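PDB 3MPX: FYVE, RhoGEF and PH domain-containing protein 5 from Homo sapiens, which activates the small GTPase CDC42 by exchanging its bound GDP for GTP, and mediates the CDC42 activation induced by VEGF. Local coordinates for residues V169-R172 with L173-Q177; A200-L203 with I204-T208. All blocks are in the same frame, centred on the assembly; numbering follows the deposited sequence.

Contact 1 (V169-R172 with L173-Q177)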
ATOM      1  N   VAL A 169       3.598   3.420   7.281  1.00  4.61           N
ATOM      2  CA  VAL A 169       4.794   2.741   7.790  1.00  3.42           C
ATOM      3  C   VAL A 169       4.853   1.323   7.182  1.00  9.66           C
ATOM      4  O   VAL A 169       5.814   1.008   6.492  1.00 11.69           O
ATOM      5  CB  VAL A 169       4.817   2.739   9.349  1.00  5.93           C
ATOM      6  CG1 VAL A 169       5.840   1.756   9.931  1.00  5.06           C
ATOM      7  CG2 VAL A 169       5.045   4.147   9.890  1.00  5.39           C
ATOM      8  N   VAL A 170       3.798   0.504   7.394  1.00  5.00           N
ATOM      9  CA  VAL A 170       3.635  -0.891   6.948  1.00  3.84           C
ATOM     10  C   VAL A 170       3.530  -1.013   5.401  1.00  7.97           C
ATOM     11  O   VAL A 170       3.766  -2.083   4.843  1.00  7.34           O
ATOM     12  CB  VAL A 170       2.377  -1.482   7.650  1.00  7.06           C
ATOM     13  CG1 VAL A 170       2.177  -2.971   7.348  1.00  6.80           C
ATOM     14  CG2 VAL A 170       2.412  -1.232   9.147  1.00  6.56           C
ATOM     15  N   GLN A 171       3.121   0.055   4.734  1.00  5.32           N
ATOM     16  CA  GLN A 171       2.930   0.082   3.291  1.00  6.13           C
ATOM     17  C   GLN A 171       4.281  -0.033   2.508  1.00 10.44           C
ATOM     18  O   GLN A 171       4.319  -0.658   1.440  1.00  8.87           O
ATOM     19  CB  GLN A 171       2.122   1.345   2.934  1.00  7.48           C
ATOM     20  CG  GLN A 171       2.175   1.812   1.497  1.00 16.78           C
ATOM     21  CD  GLN A 171       1.505   3.144   1.377  1.00 24.26           C
ATOM     22  OE1 GLN A 171       0.345   3.222   1.012  1.00 19.04           O
ATOM     23  NE2 GLN A 171       2.206   4.215   1.728  1.00 12.56           N
ATOM     24  N   ARG A 172       5.384   0.518   3.066  1.00  7.87           N
ATOM     25  CA  ARG A 172       6.707   0.444   2.435  1.00  8.02           C
ATOM     26  C   ARG A 172       7.109  -0.997   2.100  1.00 13.65           C
ATOM     27  O   ARG A 172       7.802  -1.229   1.101  1.00 14.22           O
ATOM     28  CB  ARG A 172       7.770   1.053   3.354  1.00  6.74           C
ATOM     29  CG  ARG A 172       9.117   1.327   2.677  1.00 12.75           C
ATOM     30  CD  ARG A 172       9.031   2.294   1.498  1.00  3.00           C
ATOM     31  NE  ARG A 172      10.333   2.428   0.852  1.00  3.00           N
ATOM     32  CZ  ARG A 172      10.519   2.650  -0.440  1.00 16.69           C
ATOM     33  NH1 ARG A 172      11.743   2.772  -0.924  1.00 14.83           N
ATOM     34  NH2 ARG A 172       9.480   2.747  -1.263  1.00  3.00           N
ATOM     35  N   LEU A 173       6.691  -1.952   2.962  1.00  8.16           N
ATOM     36  CA  LEU A 173       6.962  -3.369   2.805  1.00  6.82           C
ATOM     37  C   LEU A 173       6.349  -3.929   1.516  1.00  9.64           C
ATOM     38  O   LEU A 173       7.018  -4.678   0.818  1.00  8.51           O
ATOM     39  CB  LEU A 173       6.483  -4.137   4.049  1.00  6.61           C
ATOM     40  CG  LEU A 173       7.132  -3.751   5.403  1.00 10.11           C
ATOM     41  CD1 LEU A 173       6.537  -4.559   6.538  1.00  9.56           C
ATOM     42  CD2 LEU A 173       8.673  -3.905   5.377  1.00  9.66           C
ATOM     43  N   PHE A 174       5.111  -3.519   1.169  1.00  7.17           N
ATOM     44  CA  PHE A 174       4.441  -3.955  -0.071  1.00  7.46           C
ATOM     45  C   PHE A 174       5.090  -3.271  -1.317  1.00 14.23           C
ATOM     46  O   PHE A 174       5.123  -3.855  -2.403  1.00 15.03           O
ATOM     47  CB  PHE A 174       2.919  -3.724   0.009  1.00  8.73           C
ATOM     48  CG  PHE A 174       2.257  -4.405   1.194  1.00 10.18           C
ATOM     49  CD1 PHE A 174       2.124  -5.792   1.243  1.00 11.46           C
ATOM     50  CD2 PHE A 174       1.738  -3.659   2.249  1.00 12.84           C
ATOM     51  CE1 PHE A 174       1.517  -6.420   2.341  1.00 11.82           C
ATOM     52  CE2 PHE A 174       1.127  -4.296   3.349  1.00 15.25           C
ATOM     53  CZ  PHE A 174       1.031  -5.675   3.389  1.00 11.59           C
ATOM     54  N   GLN A 175       5.673  -2.071  -1.114  1.00  9.81           N
ATOM     55  CA  GLN A 175       6.407  -1.307  -2.105  1.00  8.90           C
ATOM     56  C   GLN A 175       7.716  -2.006  -2.463  1.00 13.66           C
ATOM     57  O   GLN A 175       8.017  -2.134  -3.651  1.00 13.41           O
ATOM     58  CB  GLN A 175       6.641   0.127  -1.612  1.00 10.09           C
ATOM     59  CG  GLN A 175       5.403   1.038  -1.777  1.00  9.28           C
ATOM     60  CD  GLN A 175       5.519   2.366  -1.061  1.00 21.71           C
ATOM     61  OE1 GLN A 175       6.590   2.788  -0.618  1.00 17.65           O
ATOM     62  NE2 GLN A 175       4.404   3.055  -0.912  1.00 14.08           N
ATOM     63  N   TYR A 176       8.473  -2.518  -1.461  1.00 11.56           N
ATOM     64  CA  TYR A 176       9.715  -3.258  -1.728  1.00 11.39           C
ATOM     65  C   TYR A 176       9.375  -4.486  -2.599  1.00 16.61           C
ATOM     66  O   TYR A 176      10.021  -4.702  -3.615  1.00 17.51           O
ATOM     67  CB  TYR A 176      10.383  -3.723  -0.433  1.00 12.89           C
ATOM     68  CG  TYR A 176      10.976  -2.656   0.464  1.00 15.26           C
ATOM     69  CD1 TYR A 176      11.592  -1.527  -0.073  1.00 16.84           C
ATOM     70  CD2 TYR A 176      11.046  -2.840   1.841  1.00 16.43           C
ATOM     71  CE1 TYR A 176      12.180  -0.565   0.748  1.00 16.65           C
ATOM     72  CE2 TYR A 176      11.634  -1.887   2.671  1.00 17.57           C
ATOM     73  CZ  TYR A 176      12.178  -0.741   2.122  1.00 25.19           C
ATOM     74  OH  TYR A 176      12.732   0.200   2.950  1.00 28.08           O
ATOM     75  N   GLN A 177       8.302  -5.229  -2.242  1.00 11.72           N
ATOM     76  CA  GLN A 177       7.771  -6.367  -2.991  1.00  9.74           C
ATOM     77  C   GLN A 177       7.501  -6.011  -4.443  1.00 12.87           C
ATOM     78  O   GLN A 177       8.044  -6.676  -5.316  1.00 12.82           O
ATOM     79  CB  GLN A 177       6.497  -6.882  -2.333  1.00 10.59           C
ATOM     80  CG  GLN A 177       6.786  -7.775  -1.132  1.00 29.33           C
ATOM     81  CD  GLN A 177       5.557  -8.328  -0.443  1.00 61.49           C
ATOM     82  OE1 GLN A 177       5.634  -9.365   0.224  1.00 59.97           O
ATOM     83  NE2 GLN A 177       4.402  -7.651  -0.549  1.00 54.92           N
TER

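Contact 2 (A200-L203 with I204-T208)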
ATOM      1  N   ALA A 200      15.740 -11.500  -0.762  1.00 16.03           N
ATOM      2  CA  ALA A 200      15.178 -10.256  -0.210  1.00 14.08           C
ATOM      3  C   ALA A 200      13.662 -10.270  -0.371  1.00 14.46           C
ATOM      4  O   ALA A 200      12.940  -9.728   0.468  1.00 14.98           O
ATOM      5  CB  ALA A 200      15.750  -9.056  -0.939  1.00 14.60           C
ATOM      6  N   LEU A 201      13.177 -10.931  -1.421  1.00  8.47           N
ATOM      7  CA  LEU A 201      11.744 -11.006  -1.655  1.00  7.88           C
ATOM      8  C   LEU A 201      11.062 -11.944  -0.697  1.00 14.77           C
ATOM      9  O   LEU A 201       9.935 -11.668  -0.275  1.00 14.99           O
ATOM     10  CB  LEU A 201      11.414 -11.368  -3.106  1.00  6.39           C
ATOM     11  CG  LEU A 201      11.296 -10.154  -4.024  1.00  8.01           C
ATOM     12  CD1 LEU A 201      11.349 -10.556  -5.493  1.00  6.48           C
ATOM     13  CD2 LEU A 201      10.067  -9.348  -3.689  1.00  7.60           C
ATOM     14  N   SER A 202      11.739 -13.035  -0.337  1.00 12.25           N
ATOM     15  CA  SER A 202      11.173 -14.019   0.573  1.00 12.23           C
ATOM     16  C   SER A 202      11.279 -13.512   2.022  1.00 18.29           C
ATOM     17  O   SER A 202      10.359 -13.743   2.828  1.00 17.91           O
ATOM     18  CB  SER A 202      11.828 -15.382   0.375  1.00 13.08           C
ATOM     19  OG  SER A 202      13.116 -15.408   0.953  1.00 22.28           O
ATOM     20  N   LEU A 203      12.367 -12.764   2.315  1.00 14.80           N
ATOM     21  CA  LEU A 203      12.641 -12.145   3.611  1.00 14.86           C
ATOM     22  C   LEU A 203      11.514 -11.155   3.922  1.00 19.17           C
ATOM     23  O   LEU A 203      11.001 -11.164   5.032  1.00 20.53           O
ATOM     24  CB  LEU A 203      14.038 -11.448   3.583  1.00 14.99           C
ATOM     25  CG  LEU A 203      14.577 -10.798   4.879  1.00 19.96           C
ATOM     26  CD1 LEU A 203      16.092 -10.866   4.951  1.00 19.83           C
ATOM     27  CD2 LEU A 203      14.189  -9.322   4.968  1.00 22.76           C
ATOM     28  N   ILE A 204      11.119 -10.325   2.946  1.00 15.02           N
ATOM     29  CA  ILE A 204      10.057  -9.323   3.109  1.00 14.38           C
ATOM     30  C   ILE A 204       8.704 -10.006   3.142  1.00 16.09           C
ATOM     31  O   ILE A 204       7.824  -9.540   3.864  1.00 14.48           O
ATOM     32  CB  ILE A 204      10.137  -8.216   2.011  1.00 17.72           C
ATOM     33  CG1 ILE A 204      11.347  -7.294   2.245  1.00 17.94           C
ATOM     34  CG2 ILE A 204       8.845  -7.382   1.904  1.00 17.74           C
ATOM     35  CD1 ILE A 204      11.882  -6.690   0.958  1.00 21.29           C
ATOM     36  N   SER A 205       8.529 -11.104   2.365  1.00 13.15           N
ATOM     37  CA  SER A 205       7.251 -11.819   2.323  1.00 12.96           C
ATOM     38  C   SER A 205       6.983 -12.473   3.651  1.00 16.38           C
ATOM     39  O   SER A 205       5.836 -12.525   4.039  1.00 16.01           O
ATOM     40  CB  SER A 205       7.189 -12.824   1.180  1.00 18.48           C
ATOM     41  OG  SER A 205       7.802 -14.060   1.515  1.00 36.01           O
ATOM     42  N   LYS A 206       8.045 -12.890   4.391  1.00 13.52           N
ATOM     43  CA  LYS A 206       7.952 -13.464   5.735  1.00 13.28           C
ATOM     44  C   LYS A 206       7.345 -12.398   6.664  1.00 20.06           C
ATOM     45  O   LYS A 206       6.463 -12.717   7.468  1.00 21.29           O
ATOM     46  CB  LYS A 206       9.340 -13.890   6.244  1.00 14.71           C
ATOM     47  CG  LYS A 206       9.621 -15.404   6.203  1.00 24.65           C
ATOM     48  CD  LYS A 206      10.826 -15.812   5.313  1.00 35.89           C
ATOM     49  CE  LYS A 206      12.209 -15.312   5.744  1.00 38.13           C
ATOM     50  NZ  LYS A 206      13.286 -15.585   4.730  1.00 22.73           N
ATOM     51  N   VAL A 207       7.745 -11.122   6.469  1.00 16.39           N
ATOM     52  CA  VAL A 207       7.256  -9.977   7.246  1.00 16.16           C
ATOM     53  C   VAL A 207       5.829  -9.567   6.839  1.00 20.89           C
ATOM     54  O   VAL A 207       5.008  -9.376   7.727  1.00 20.25           O
ATOM     55  CB  VAL A 207       8.231  -8.765   7.224  1.00 19.18           C
ATOM     56  CG1 VAL A 207       7.810  -7.705   8.237  1.00 19.20           C
ATOM     57  CG2 VAL A 207       9.666  -9.197   7.493  1.00 18.36           C
ATOM     58  N   THR A 208       5.541  -9.401   5.523  1.00 19.03           N
ATOM     59  CA  THR A 208       4.213  -8.987   5.010  1.00 18.93           C
ATOM     60  C   THR A 208       3.136 -10.049   5.256  1.00 24.52           C
ATOM     61  O   THR A 208       1.950  -9.717   5.338  1.00 23.97           O
ATOM     62  CB  THR A 208       4.246  -8.602   3.528  1.00 22.16           C
ATOM     63  OG1 THR A 208       4.816  -9.662   2.772  1.00 26.21           O
ATOM     64  CG2 THR A 208       4.997  -7.323   3.273  1.00 17.44           C
TER

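Contact 1 (V169-R172 with L173-Q177)
Arg172 meets Gln175 and Tyr176, three and four residues further along helix 162-184 of the DH domain. Its CB has only the adjoining peptide N of Leu173 near it among the following residues. CG, placed anti to the backbone N (chi1 -166°), sits over the face of the Tyr176 ring, 4.2 Å from its centroid, which meets the geometry of a CH-pi contact. A bend at chi2 then carries CD toward Gln175, 3.3 Å from OE1 of that residue. NE passes 3.5 Å from CE1 of Tyr176, and CZ lies by the same ring atom, but the guanidinium is inclined 59° to the ring and is not stacked flat on it. At the tip, NH2 of Arg172 donates to OE1 of Gln175 at 3.0 Å, a nearly straight bond (164°) with the acceptor at the edge of the guanidinium. The far side of the tip belongs to helix 21-59: NH1 forms a salt bridge with Glu34 and a hydrogen bond with Ser33, and the Tyr176 hydroxyl is bonded to the same Glu34 carboxylate. On the backbone, Tyr176 N donates to Arg172 O at 2.9 Å. On another side of the helix, well away from this tip, Val170 CG1 approaches Phe174 CE2 at 4.3 Å. A methionine in place of Arg172 would probably leave Glu34 without its charged mate and Gln175 OE1 without its donor, so that the amide could turn more freely. The chemistry is that of a buried cation whose charge is probably balanced by Glu34, while Gln175 and Tyr176 restrict where its side chain can lie.

Contact 2 (A200-L203 with I204-T208)
Successive turns of helix 192-214, an element of the all-helical DH domain, meet where Ser202 O receives two donors from the following turn. Lys206 N reaches it at 2.9 Å as the regular i to i+4 helix bond, and Ser205 OG donates to the same oxygen, also at 2.9 Å. Both come from the same face of the carbonyl plane, and the hydroxyl approaches steeply, with a C=O...OG angle of 112°. Ser205 can do this because chi1 of 83° sets OG between its own backbone N and carbonyl carbon, turned back against the helix. The Ser202 hydroxyl follows the same pattern one turn earlier, bonding to Gly199 O. Such serine-to-carbonyl bonds satisfy a side-chain hydroxyl within its own helix. Lys206, bent at chi2 and chi3, folds back over this turn, bringing CD to 3.3 Å from Ser202 O and NZ to 3.8 Å from Ser202 OG. The buried side of the helix carries Leu203, Ile204 and Val207, facing neighbouring helices of the DH bundle: Leu203 and Val207 touch Phe117 of helix 117-138, and Ile204 lies against Phe110. Along this side Ile204 CD1 lies near Ala200 O, and Val207 CG2 is 3.4 Å from Leu203 O.

Contact 1 precedes contact 2 in the chain, on helices 162-184 and 192-214, which follow one another in the DH domain. Their centres are about 10 Å apart, and the two helices touch directly: Gln177 OE1 and Thr208 OG1 are 2.7 Å apart, a probable hydrogen bond, while Tyr176 CB packs 3.6 Å from Ile204 CD1. The centre of contact 1 lies about 6 Å from the centre of the chain, and the contact is buried; that of contact 2 lies about 15 Å out, and the contact is partly buried. Both helices also pack on helix 117-138, through Leu173 and Val207, which each touch His120. Together they form part of the helical bundle that carries the exchange activity in DH-family proteins.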